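Local coordinates for poly A polymerase (Aquifex aeolicus, PDB 4WBY), which adds, through the nucleotidyltransferase part held in this chain, the terminal adenosine to tRNA ending in CC, using ATP and magnesium, to complete the 3' CCA end, at residues Ile37-Glu42 with Arg145-Lys150; Leu340-Met343 with Glu347-Glu350; Ser159-Pro164 with Leu195-Glu200; Arg14-Ile19 with Ile55-Glu60. All coordinates share one frame; numbering follows the deposited sequence.

Overall arrangement
From the N terminus, residues 14-19 come first, then 37-42, then 55-60, which closes interaction 4 across 35 intervening residues. Residues 145-150 return to 37-42 and close interaction 1, so these two loops cross, and both contacts involve the head with its mixed sheet. Interaction 3 follows in series: 30 mostly helical residues separate 159-164 from 195-200, and the contact joins a binding-site turn to the loop after helix 183-194. Interaction 2 is a tight local turn far along the helical C-terminal part. None of the four touch. Interactions 2 and 4, with centres 56 Å apart, lie on opposite sides of the chain's centre, in keeping with an elongated, seahorse-like molecule.

Interaction 1: Ile37-Glu42 with Arg145-Lys150; sequences ILLGKE and RDLKDK
Leu38 and Leu39, at the Schellman-capped end of helix 32-38, meet Leu147 of helix 143-149 in a small apolar contact of the head domain, beside the ATP site. The evidence for its modest size is a summed buried area of 116 Å² and a separation of 8.8 Å between the CA atoms of Leu38 and Leu147, so that side chains meet and the backbones stay apart. Leu147 CD1 touches Leu38 at two atoms, CD1 at 3.8 Å and CB at 3.9 Å, with the two side chains at about a right angle. The other methyl, Leu147 CD2, meets Leu39 CD2 at 4.1 Å. Leu147 thus divides its fork between two consecutive leucines. Its CG lies beside the backbone N and anti to the carbonyl carbon (chi1 -78°), and its CA-CB bond already points at helix 32-38.

Both helices stop close by. Gly40, with positive phi, takes the C-prime place, its N bonded to Ile37 O at 3.0 Å. Lys150 also has positive phi (58°), and its N reaches Leu147 O at 3.1 Å. Met125 packs on Leu38 and Ile122 on Leu147. The side chain of Leu39 lies about 6 Å from that of Arg176, an ATP-binding residue. Two Schellman-terminated helices, joined by leucines at the margin of a nucleotide site, form this part of the nucleotidyltransferase head.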
loop_
_atom_site.group_PDB
_atom_site.type_symbol
_atom_site.label_atom_id
_atom_site.label_comp_id
_atom_site.label_asym_id
_atom_site.label_seq_id
_atom_site.Cartn_x
_atom_site.Cartn_y
_atom_site.Cartn_z
ATOM N N ILE A 37 -0.942 17.357 2.583
ATOM C CA ILE A 37 -1.196 18.733 2.173
ATOM C C ILE A 37 0.128 19.464 1.936
ATOM O O ILE A 37 0.296 20.165 0.933
ATOM C CB ILE A 37 -2.043 19.484 3.213
ATOM C CG1 ILE A 37 -3.473 18.939 3.212
ATOM C CG2 ILE A 37 -2.036 20.986 2.949
ATOM C CD1 ILE A 37 -4.314 19.446 4.365
ATOM N N LEU A 38 1.082 19.284 2.843
ATOM C CA LEU A 38 2.404 19.905 2.667
ATOM C C LEU A 38 3.154 19.337 1.464
ATOM O O LEU A 38 4.003 20.019 0.897
ATOM C CB LEU A 38 3.252 19.742 3.928
ATOM C CG LEU A 38 2.766 20.587 5.107
ATOM C CD1 LEU A 38 3.437 20.131 6.405
ATOM C CD2 LEU A 38 3.033 22.068 4.853
ATOM N N LEU A 39 2.844 18.103 1.072
ATOM C CA LEU A 39 3.468 17.514 -0.108
ATOM C C LEU A 39 2.697 17.851 -1.389
ATOM O O LEU A 39 3.005 17.322 -2.455
ATOM C CB LEU A 39 3.587 15.991 0.042
ATOM C CG LEU A 39 4.488 15.449 1.155
ATOM C CD1 LEU A 39 4.328 13.925 1.288
ATOM C CD2 LEU A 39 5.936 15.819 0.916
ATOM N N GLY A 40 1.703 18.730 -1.294
ATOM C CA GLY A 40 1.019 19.202 -2.486
ATOM C C GLY A 40 0.067 18.204 -3.115
ATOM O O GLY A 40 -0.251 18.303 -4.303
ATOM N N LYS A 41 -0.407 17.253 -2.318
ATOM C CA LYS A 41 -1.305 16.219 -2.814
ATOM C C LYS A 41 -2.758 16.616 -2.627
ATOM O O LYS A 41 -3.109 17.292 -1.657
ATOM C CB LYS A 41 -1.026 14.899 -2.100
ATOM C CG LYS A 41 0.373 14.365 -2.393
ATOM C CD LYS A 41 0.812 13.297 -1.404
ATOM C CE LYS A 41 -0.065 12.072 -1.468
ATOM N NZ LYS A 41 0.134 11.330 -2.739
ATOM N N GLU A 42 -3.599 16.198 -3.566
ATOM C CA GLU A 42 -5.040 16.322 -3.417
ATOM C C GLU A 42 -5.515 15.372 -2.329
ATOM O O GLU A 42 -5.237 14.178 -2.383
ATOM C CB GLU A 42 -5.729 16.023 -4.753
ATOM C CG GLU A 42 -7.225 16.223 -4.768
ATOM C CD GLU A 42 -7.821 16.001 -6.152
ATOM O OE1 GLU A 42 -7.084 16.150 -7.153
ATOM O OE2 GLU A 42 -9.020 15.669 -6.241
ATOM N N ARG A 145 10.975 20.768 9.286
ATOM C CA ARG A 145 12.419 20.660 9.084
ATOM C C ARG A 145 12.793 19.271 8.555
ATOM O O ARG A 145 13.668 19.145 7.694
ATOM C CB ARG A 145 13.157 20.962 10.388
ATOM C CG ARG A 145 14.676 20.837 10.302
ATOM C CD ARG A 145 15.290 21.819 9.325
ATOM N NE ARG A 145 16.741 21.649 9.260
ATOM C CZ ARG A 145 17.608 22.646 9.116
ATOM N NH1 ARG A 145 17.178 23.896 9.020
ATOM N NH2 ARG A 145 18.910 22.389 9.068
ATOM N N ASP A 146 12.133 18.229 9.047
ATOM C CA ASP A 146 12.430 16.888 8.555
ATOM C C ASP A 146 11.864 16.645 7.147
ATOM O O ASP A 146 12.434 15.868 6.383
ATOM C CB ASP A 146 11.939 15.834 9.546
ATOM C CG ASP A 146 12.830 15.743 10.775
ATOM O OD1 ASP A 146 13.991 16.209 10.718
ATOM O OD2 ASP A 146 12.379 15.205 11.796
ATOM N N LEU A 147 10.784 17.325 6.777
ATOM C CA LEU A 147 10.383 17.328 5.366
ATOM C C LEU A 147 11.472 17.970 4.518
ATOM O O LEU A 147 11.895 17.411 3.502
ATOM C CB LEU A 147 9.068 18.072 5.142
ATOM C CG LEU A 147 7.767 17.360 5.506
ATOM C CD1 LEU A 147 6.583 18.292 5.300
ATOM C CD2 LEU A 147 7.560 16.071 4.718
ATOM N N LYS A 148 11.916 19.152 4.937
ATOM C CA LYS A 148 12.969 19.874 4.232
ATOM C C LYS A 148 14.194 18.995 4.006
ATOM O O LYS A 148 14.756 18.950 2.903
ATOM C CB LYS A 148 13.370 21.117 5.023
ATOM C CG LYS A 148 14.470 21.938 4.359
ATOM C CD LYS A 148 14.783 23.191 5.165
ATOM C CE LYS A 148 15.841 24.045 4.482
ATOM N NZ LYS A 148 16.018 25.367 5.156
ATOM N N ASP A 149 14.591 18.285 5.058
ATOM C CA ASP A 149 15.816 17.505 5.039
ATOM C C ASP A 149 15.616 16.073 4.551
ATOM O O ASP A 149 16.581 15.315 4.454
ATOM C CB ASP A 149 16.435 17.508 6.435
ATOM C CG ASP A 149 16.956 18.884 6.840
ATOM O OD1 ASP A 149 17.238 19.717 5.946
ATOM O OD2 ASP A 149 17.091 19.136 8.052
ATOM N N LYS A 150 14.371 15.722 4.226
ATOM C CA LYS A 150 14.015 14.388 3.715
ATOM C C LYS A 150 14.414 13.286 4.697
ATOM O O LYS A 150 15.101 12.312 4.348
ATOM C CB LYS A 150 14.651 14.154 2.346
ATOM C CG LYS A 150 14.189 15.164 1.310
ATOM C CD LYS A 150 14.855 14.870 -0.017
ATOM C CE LYS A 150 14.268 15.690 -1.130
ATOM N NZ LYS A 150 14.828 15.330 -2.468
#

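Interaction 2: Leu340-Met343 with Glu347-Glu350; sequences LLLM and ELKE
Met343 and Lys349 lie across each other at about a right angle, where the chain turns from helix 336-342 towards helix 349-359. Their CA atoms are 4.2 Å apart. Lys349 sets CG anti to its own N (chi1 -171°), which brings the aliphatic stem up to the oxygen end of the Met343 carbonyl. Lys349 CD then sits 3.3 Å from Met343 O, and Lys349 CG is at 3.7 Å from the same oxygen. Further out the lysine bends twice, first at chi3 (80°), and the ammonium is carried away from the contact to a long salt bridge, Lys349 NZ to Glu350 OE2 at 3.6 Å.

The methionine is extended as far as its sulfur and bends at chi3 (62°), which turns the terminal methyl over the lysine stem: Met343 CE lies 3.9 Å from Lys349 CG. The fold here is a short connection between two consecutive helices of the C-terminal helical region, with three residues between the two segments. On its other flank Leu342 and Leu348 meet through single methyls, Leu342 CD2 to Leu348 CD1 at 3.9 Å, while Leu348 CB rests 3.8 Å from Leu342 O. Both leucines are buried and also touch Lys315 of helix 311-320. Met343 packs on Val255 and Trp258 of helix 243-262, and Ile352 touches both Leu342 and Met343.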
loop_
_atom_site.group_PDB
_atom_site.type_symbol
_atom_site.label_atom_id
_atom_site.label_comp_id
_atom_site.label_asym_id
_atom_site.label_seq_id
_atom_site.Cartn_x
_atom_site.Cartn_y
_atom_site.Cartn_z
ATOM N N LEU A 340 2.648 -12.256 -16.862
ATOM C CA LEU A 340 3.716 -11.328 -16.507
ATOM C C LEU A 340 4.896 -12.085 -15.890
ATOM O O LEU A 340 6.055 -11.763 -16.156
ATOM C CB LEU A 340 3.189 -10.240 -15.571
ATOM C CG LEU A 340 2.066 -9.403 -16.194
ATOM C CD1 LEU A 340 1.619 -8.265 -15.287
ATOM C CD2 LEU A 340 2.465 -8.880 -17.566
ATOM N N LEU A 341 4.606 -13.121 -15.108
ATOM C CA LEU A 341 5.660 -13.964 -14.549
ATOM C C LEU A 341 6.455 -14.657 -15.660
ATOM O O LEU A 341 7.683 -14.752 -15.594
ATOM C CB LEU A 341 5.066 -14.997 -13.590
ATOM C CG LEU A 341 5.347 -14.860 -12.091
ATOM C CD1 LEU A 341 5.572 -13.414 -11.661
ATOM C CD2 LEU A 341 4.225 -15.499 -11.289
ATOM N N LEU A 342 5.749 -15.125 -16.686
ATOM C CA LEU A 342 6.387 -15.785 -17.818
ATOM C C LEU A 342 7.319 -14.832 -18.559
ATOM O O LEU A 342 8.317 -15.261 -19.138
ATOM C CB LEU A 342 5.331 -16.358 -18.776
ATOM C CG LEU A 342 4.675 -17.662 -18.303
ATOM C CD1 LEU A 342 3.384 -17.918 -19.057
ATOM C CD2 LEU A 342 5.613 -18.856 -18.455
ATOM N N MET A 343 7.008 -13.539 -18.523
ATOM C CA MET A 343 7.847 -12.550 -19.190
ATOM C C MET A 343 9.181 -12.314 -18.488
ATOM O O MET A 343 10.037 -11.612 -19.016
ATOM C CB MET A 343 7.097 -11.232 -19.327
ATOM C CG MET A 343 5.988 -11.311 -20.356
ATOM S SD MET A 343 5.137 -9.748 -20.595
ATOM C CE MET A 343 6.467 -8.712 -21.192
ATOM N N GLU A 347 13.595 -16.021 -22.867
ATOM C CA GLU A 347 13.297 -16.820 -24.051
ATOM C C GLU A 347 11.797 -16.906 -24.335
ATOM O O GLU A 347 11.386 -17.284 -25.434
ATOM C CB GLU A 347 13.882 -18.229 -23.898
ATOM C CG GLU A 347 13.250 -19.068 -22.787
ATOM C CD GLU A 347 13.690 -18.657 -21.384
ATOM O OE1 GLU A 347 14.515 -17.727 -21.251
ATOM O OE2 GLU A 347 13.207 -19.272 -20.409
ATOM N N LEU A 348 10.983 -16.545 -23.349
ATOM C CA LEU A 348 9.534 -16.636 -23.488
ATOM C C LEU A 348 8.887 -15.268 -23.655
ATOM O O LEU A 348 7.725 -15.173 -24.057
ATOM C CB LEU A 348 8.924 -17.344 -22.273
ATOM C CG LEU A 348 9.392 -18.774 -22.000
ATOM C CD1 LEU A 348 8.655 -19.363 -20.800
ATOM C CD2 LEU A 348 9.219 -19.654 -23.241
ATOM N N LYS A 349 9.641 -14.216 -23.342
ATOM C CA LYS A 349 9.083 -12.867 -23.203
ATOM C C LYS A 349 8.335 -12.393 -24.447
ATOM O O LYS A 349 7.244 -11.827 -24.350
ATOM C CB LYS A 349 10.196 -11.870 -22.856
ATOM C CG LYS A 349 9.688 -10.485 -22.492
ATOM C CD LYS A 349 10.714 -9.707 -21.681
ATOM C CE LYS A 349 11.794 -9.108 -22.563
ATOM N NZ LYS A 349 11.272 -7.964 -23.358
ATOM N N GLU A 350 8.910 -12.647 -25.614
ATOM C CA GLU A 350 8.320 -12.174 -26.861
ATOM C C GLU A 350 7.070 -12.960 -27.257
ATOM O O GLU A 350 6.161 -12.414 -27.883
ATOM C CB GLU A 350 9.358 -12.221 -27.979
ATOM C CG GLU A 350 10.455 -11.180 -27.809
ATOM C CD GLU A 350 9.889 -9.781 -27.617
ATOM O OE1 GLU A 350 9.014 -9.379 -28.411
ATOM O OE2 GLU A 350 10.301 -9.091 -26.656
#

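Interaction 3: Ser159-Pro164 with Leu195-Glu200; sequences SFIEDP and LGLLKE
The flat peptide group of Leu197 meets the puckered ring of Pro164. Its oxygen comes to the CB-CG edge of the ring, close to the mean ring plane: Leu197 O is 3.5 Å from Pro164 CG, and it stands equally far from Pro164 CB, so it straddles that bond. Leu197 CB adds a looser touch to Pro164 CG at 4.2 Å. At the other end of the proline residue, the carbonyl is met by a methyl, Pro164 O to Leu198 CD1 at 3.7 Å. That methyl arrives because Leu198 holds CG anti to its backbone N (chi1 -173°), which brings the end of the side chain to the proline.

Glu162, Asp163 and Arg166 fit the EDxxR motif that, in class II CCA-adding enzymes, helps to recognise the incoming base, and Asp163 and Pro164 belong to the ATP site. Asp163 OD1 caps Val165 N at the start of helix 165-177, while OD2 pairs with Arg205, another ATP-binding residue. The proline following this cap packs on the loop after helix 183-194. Gly196, with positive phi (91°), closes the helix in a Schellman motif. On the far flank the side chains of Leu197 and Ile161 meet at a slant, Leu197 CD1 lying 4.0 Å from Ile161 CG1, with Ile161 CA equally near. Ala201 touches Pro164 as well, and Ile167 and Val231 pack on Leu198.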
loop_
_atom_site.group_PDB
_atom_site.type_symbol
_atom_site.label_atom_id
_atom_site.label_comp_id
_atom_site.label_asym_id
_atom_site.label_seq_id
_atom_site.Cartn_x
_atom_site.Cartn_y
_atom_site.Cartn_z
ATOM N N SER A 159 10.667 4.542 20.621
ATOM C CA SER A 159 9.560 4.317 19.691
ATOM C C SER A 159 9.475 2.900 19.095
ATOM O O SER A 159 8.383 2.326 19.000
ATOM C CB SER A 159 9.646 5.340 18.560
ATOM O OG SER A 159 8.547 5.223 17.677
ATOM N N PHE A 160 10.606 2.334 18.681
ATOM C CA PHE A 160 10.572 1.009 18.068
ATOM C C PHE A 160 10.434 -0.110 19.111
ATOM O O PHE A 160 9.976 -1.194 18.783
ATOM C CB PHE A 160 11.822 0.757 17.221
ATOM C CG PHE A 160 11.964 1.686 16.043
ATOM C CD1 PHE A 160 10.966 1.772 15.078
ATOM C CD2 PHE A 160 13.109 2.449 15.885
ATOM C CE1 PHE A 160 11.101 2.632 13.980
ATOM C CE2 PHE A 160 13.253 3.303 14.804
ATOM C CZ PHE A 160 12.247 3.390 13.837
ATOM N N ILE A 161 10.856 0.134 20.347
ATOM C CA ILE A 161 10.645 -0.840 21.418
ATOM C C ILE A 161 9.161 -0.873 21.773
ATOM O O ILE A 161 8.553 -1.930 21.958
ATOM C CB ILE A 161 11.446 -0.495 22.699
ATOM C CG1 ILE A 161 12.919 -0.223 22.397
ATOM C CG2 ILE A 161 11.336 -1.626 23.718
ATOM C CD1 ILE A 161 13.696 0.282 23.617
ATOM N N GLU A 162 8.586 0.323 21.861
ATOM C CA GLU A 162 7.190 0.521 22.227
ATOM C C GLU A 162 6.243 -0.102 21.198
ATOM O O GLU A 162 5.242 -0.728 21.553
ATOM C CB GLU A 162 6.946 2.024 22.378
ATOM C CG GLU A 162 5.549 2.478 22.640
ATOM C CD GLU A 162 5.493 3.993 22.768
ATOM O OE1 GLU A 162 5.720 4.711 21.766
ATOM O OE2 GLU A 162 5.235 4.470 23.877
ATOM N N ASP A 163 6.590 0.043 19.922
ATOM C CA ASP A 163 5.784 -0.506 18.835
ATOM C C ASP A 163 6.667 -0.908 17.665
ATOM O O ASP A 163 6.913 -0.103 16.756
ATOM C CB ASP A 163 4.724 0.498 18.370
ATOM C CG ASP A 163 3.753 -0.115 17.377
ATOM O OD1 ASP A 163 3.891 -1.327 17.076
ATOM O OD2 ASP A 163 2.848 0.603 16.902
ATOM N N PRO A 164 7.144 -2.161 17.678
ATOM C CA PRO A 164 8.073 -2.601 16.629
ATOM C C PRO A 164 7.486 -2.598 15.217
ATOM O O PRO A 164 8.260 -2.623 14.269
ATOM C CB PRO A 164 8.445 -4.027 17.066
ATOM C CG PRO A 164 8.245 -4.041 18.552
ATOM C CD PRO A 164 7.067 -3.119 18.799
ATOM N N LEU A 195 17.811 -6.914 18.617
ATOM C CA LEU A 195 17.346 -7.347 19.934
ATOM C C LEU A 195 16.239 -8.396 19.861
ATOM O O LEU A 195 15.871 -8.971 20.883
ATOM C CB LEU A 195 16.850 -6.145 20.750
ATOM C CG LEU A 195 17.911 -5.236 21.367
ATOM C CD1 LEU A 195 17.264 -3.922 21.800
ATOM C CD2 LEU A 195 18.599 -5.926 22.551
ATOM N N GLY A 196 15.700 -8.622 18.666
ATOM C CA GLY A 196 14.632 -9.590 18.483
ATOM C C GLY A 196 13.245 -8.996 18.620
ATOM O O GLY A 196 12.266 -9.728 18.664
ATOM N N LEU A 197 13.142 -7.675 18.676
ATOM C CA LEU A 197 11.860 -7.061 18.997
ATOM C C LEU A 197 10.853 -7.189 17.863
ATOM O O LEU A 197 9.646 -7.198 18.088
ATOM C CB LEU A 197 12.057 -5.591 19.373
ATOM C CG LEU A 197 13.055 -5.369 20.512
ATOM C CD1 LEU A 197 13.087 -3.907 20.905
ATOM C CD2 LEU A 197 12.724 -6.259 21.710
ATOM N N LEU A 198 11.346 -7.295 16.641
ATOM C CA LEU A 198 10.464 -7.407 15.508
ATOM C C LEU A 198 9.881 -8.808 15.474
ATOM O O LEU A 198 8.682 -8.999 15.250
ATOM C CB LEU A 198 11.230 -7.090 14.223
ATOM C CG LEU A 198 10.478 -6.985 12.912
ATOM C CD1 LEU A 198 9.405 -5.925 12.997
ATOM C CD2 LEU A 198 11.463 -6.717 11.777
ATOM N N LYS A 199 10.737 -9.791 15.730
ATOM C CA LYS A 199 10.326 -11.185 15.674
ATOM C C LYS A 199 9.206 -11.469 16.679
ATOM O O LYS A 199 8.349 -12.318 16.442
ATOM C CB LYS A 199 11.526 -12.103 15.931
ATOM C CG LYS A 199 11.202 -13.583 15.907
ATOM C CD LYS A 199 12.467 -14.411 16.032
ATOM C CE LYS A 199 13.355 -14.234 14.812
ATOM N NZ LYS A 199 12.665 -14.684 13.569
ATOM N N GLU A 200 9.198 -10.721 17.776
ATOM C CA GLU A 200 8.254 -10.942 18.871
ATOM C C GLU A 200 7.013 -10.040 18.840
ATOM O O GLU A 200 6.146 -10.158 19.701
ATOM C CB GLU A 200 8.979 -10.754 20.210
ATOM C CG GLU A 200 10.050 -11.796 20.456
ATOM C CD GLU A 200 10.916 -11.473 21.650
ATOM O OE1 GLU A 200 10.450 -10.738 22.550
ATOM O OE2 GLU A 200 12.065 -11.958 21.687
#

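Interaction 4: Arg14-Ile19 with Ile55-Glu60; sequences REVGQI and IELAKE
Ile19 and Leu57 bring the two helices nearest, their CA atoms 6.9 Å apart, although the axes of the segments 14-19 and 55-60 pass no closer than 10.4 Å. The N-to-C directions differ by 122°, a steep crossing with an antiparallel component. Both segments keep regular i to i+4 bonding, as in Ile19 N to Glu15 O at 2.9 Å and Glu60 N to Glu56 O at 3.1 Å.

Across the crossing the contact is purely apolar. Ile19 CG2 makes two of the three residue contacts, since this branch stands anti to the backbone N and lodges between two residues one turn apart on the partner helix: it lies 4.0 Å from Leu57 CG and 4.1 Å from Glu60 CG. Leu57 throws its CG anti to its own N (chi1 -169°), which swings a methyl to the preceding turn of helix 7-22, where Leu57 CD2 meets Val16 CG1 at 4.1 Å. These two side chains run roughly perpendicular. Glu60 takes part through CG, and its carboxylate OE2 is shared by salt bridges to Arg63 and Arg64.

Met23 packs on both Leu57 and Glu60. Phe89 of strand 85-91 touches Val16, Leu57 and Ala58, and Ala58 also reaches Ala78 and Leu80 of strand 77-82, so the helix pair packs on strands of the mixed sheet of the head.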
loop_
_atom_site.group_PDB
_atom_site.type_symbol
_atom_site.label_atom_id
_atom_site.label_comp_id
_atom_site.label_asym_id
_atom_site.label_seq_id
_atom_site.Cartn_x
_atom_site.Cartn_y
_atom_site.Cartn_z
ATOM N N ARG A 14 -13.587 25.356 8.033
ATOM C CA ARG A 14 -14.134 26.548 8.675
ATOM C C ARG A 14 -15.285 26.182 9.605
ATOM O O ARG A 14 -15.353 26.647 10.750
ATOM C CB ARG A 14 -14.627 27.556 7.628
ATOM C CG ARG A 14 -13.534 28.230 6.817
ATOM C CD ARG A 14 -12.813 29.313 7.607
ATOM N NE ARG A 14 -11.817 29.966 6.765
ATOM C CZ ARG A 14 -11.030 30.957 7.167
ATOM N NH1 ARG A 14 -11.127 31.419 8.404
ATOM N NH2 ARG A 14 -10.143 31.482 6.333
ATOM N N GLU A 15 -16.198 25.354 9.102
ATOM C CA GLU A 15 -17.382 24.982 9.862
ATOM C C GLU A 15 -17.026 24.171 11.105
ATOM O O GLU A 15 -17.622 24.359 12.164
ATOM C CB GLU A 15 -18.352 24.197 8.984
ATOM C CG GLU A 15 -19.674 23.907 9.677
ATOM C CD GLU A 15 -20.702 23.310 8.746
ATOM O OE1 GLU A 15 -20.319 22.886 7.639
ATOM O OE2 GLU A 15 -21.880 23.247 9.138
ATOM N N VAL A 16 -16.064 23.259 10.982
ATOM C CA VAL A 16 -15.635 22.489 12.144
ATOM C C VAL A 16 -15.112 23.418 13.256
ATOM O O VAL A 16 -15.446 23.231 14.423
ATOM C CB VAL A 16 -14.573 21.446 11.752
ATOM C CG1 VAL A 16 -13.860 20.887 12.981
ATOM C CG2 VAL A 16 -15.233 20.328 10.977
ATOM N N GLY A 17 -14.327 24.434 12.897
ATOM C CA GLY A 17 -13.854 25.400 13.879
ATOM C C GLY A 17 -14.985 26.194 14.521
ATOM O O GLY A 17 -14.936 26.513 15.716
ATOM N N GLN A 18 -16.000 26.536 13.728
ATOM C CA GLN A 18 -17.151 27.272 14.246
ATOM C C GLN A 18 -17.924 26.424 15.247
ATOM O O GLN A 18 -18.272 26.887 16.341
ATOM C CB GLN A 18 -18.054 27.713 13.098
ATOM C CG GLN A 18 -17.417 28.754 12.177
ATOM C CD GLN A 18 -18.081 28.817 10.801
ATOM O OE1 GLN A 18 -19.002 28.061 10.502
ATOM N NE2 GLN A 18 -17.591 29.714 9.951
ATOM N N ILE A 19 -18.196 25.177 14.881
ATOM C CA ILE A 19 -18.915 24.282 15.775
ATOM C C ILE A 19 -18.090 24.024 17.034
ATOM O O ILE A 19 -18.630 24.006 18.138
ATOM C CB ILE A 19 -19.254 22.944 15.077
ATOM C CG1 ILE A 19 -20.220 23.189 13.913
ATOM C CG2 ILE A 19 -19.879 21.960 16.051
ATOM C CD1 ILE A 19 -20.424 21.977 13.039
ATOM N N ILE A 55 -17.036 12.907 19.136
ATOM C CA ILE A 55 -18.258 12.290 18.642
ATOM C C ILE A 55 -19.403 13.300 18.609
ATOM O O ILE A 55 -20.154 13.361 17.636
ATOM C CB ILE A 55 -18.637 11.067 19.486
ATOM C CG1 ILE A 55 -17.571 9.983 19.294
ATOM C CG2 ILE A 55 -20.018 10.537 19.099
ATOM C CD1 ILE A 55 -17.774 8.732 20.135
ATOM N N GLU A 56 -19.527 14.123 19.643
ATOM C CA GLU A 56 -20.615 15.088 19.645
ATOM C C GLU A 56 -20.389 16.177 18.594
ATOM O O GLU A 56 -21.343 16.652 17.982
ATOM C CB GLU A 56 -20.809 15.685 21.039
ATOM C CG GLU A 56 -21.443 14.700 22.028
ATOM C CD GLU A 56 -22.752 14.075 21.526
ATOM O OE1 GLU A 56 -23.638 14.814 21.042
ATOM O OE2 GLU A 56 -22.898 12.835 21.621
ATOM N N LEU A 57 -19.136 16.552 18.350
ATOM C CA LEU A 57 -18.861 17.520 17.294
ATOM C C LEU A 57 -19.251 16.925 15.931
ATOM O O LEU A 57 -19.920 17.575 15.122
ATOM C CB LEU A 57 -17.384 17.942 17.304
ATOM C CG LEU A 57 -17.014 19.140 16.423
ATOM C CD1 LEU A 57 -15.758 19.785 16.954
ATOM C CD2 LEU A 57 -16.804 18.758 14.967
ATOM N N ALA A 58 -18.831 15.690 15.689
ATOM C CA ALA A 58 -19.134 15.000 14.436
ATOM C C ALA A 58 -20.635 14.856 14.231
ATOM O O ALA A 58 -21.135 15.037 13.119
ATOM C CB ALA A 58 -18.474 13.620 14.410
ATOM N N LYS A 59 -21.351 14.508 15.295
ATOM C CA LYS A 59 -22.791 14.307 15.176
ATOM C C LYS A 59 -23.493 15.613 14.795
ATOM O O LYS A 59 -24.459 15.608 14.032
ATOM C CB LYS A 59 -23.367 13.735 16.479
ATOM C CG LYS A 59 -23.036 12.259 16.683
ATOM C CD LYS A 59 -23.403 11.772 18.075
ATOM C CE LYS A 59 -24.883 11.870 18.353
ATOM N NZ LYS A 59 -25.191 11.287 19.693
ATOM N N GLU A 60 -23.003 16.734 15.316
ATOM C CA GLU A 60 -23.611 18.019 14.987
ATOM C C GLU A 60 -23.304 18.430 13.547
ATOM O O GLU A 60 -24.181 18.920 12.835
ATOM C CB GLU A 60 -23.148 19.097 15.965
ATOM C CG GLU A 60 -23.637 20.507 15.627
ATOM C CD GLU A 60 -25.158 20.650 15.662
ATOM O OE1 GLU A 60 -25.840 19.797 16.269
ATOM O OE2 GLU A 60 -25.673 21.627 15.079
#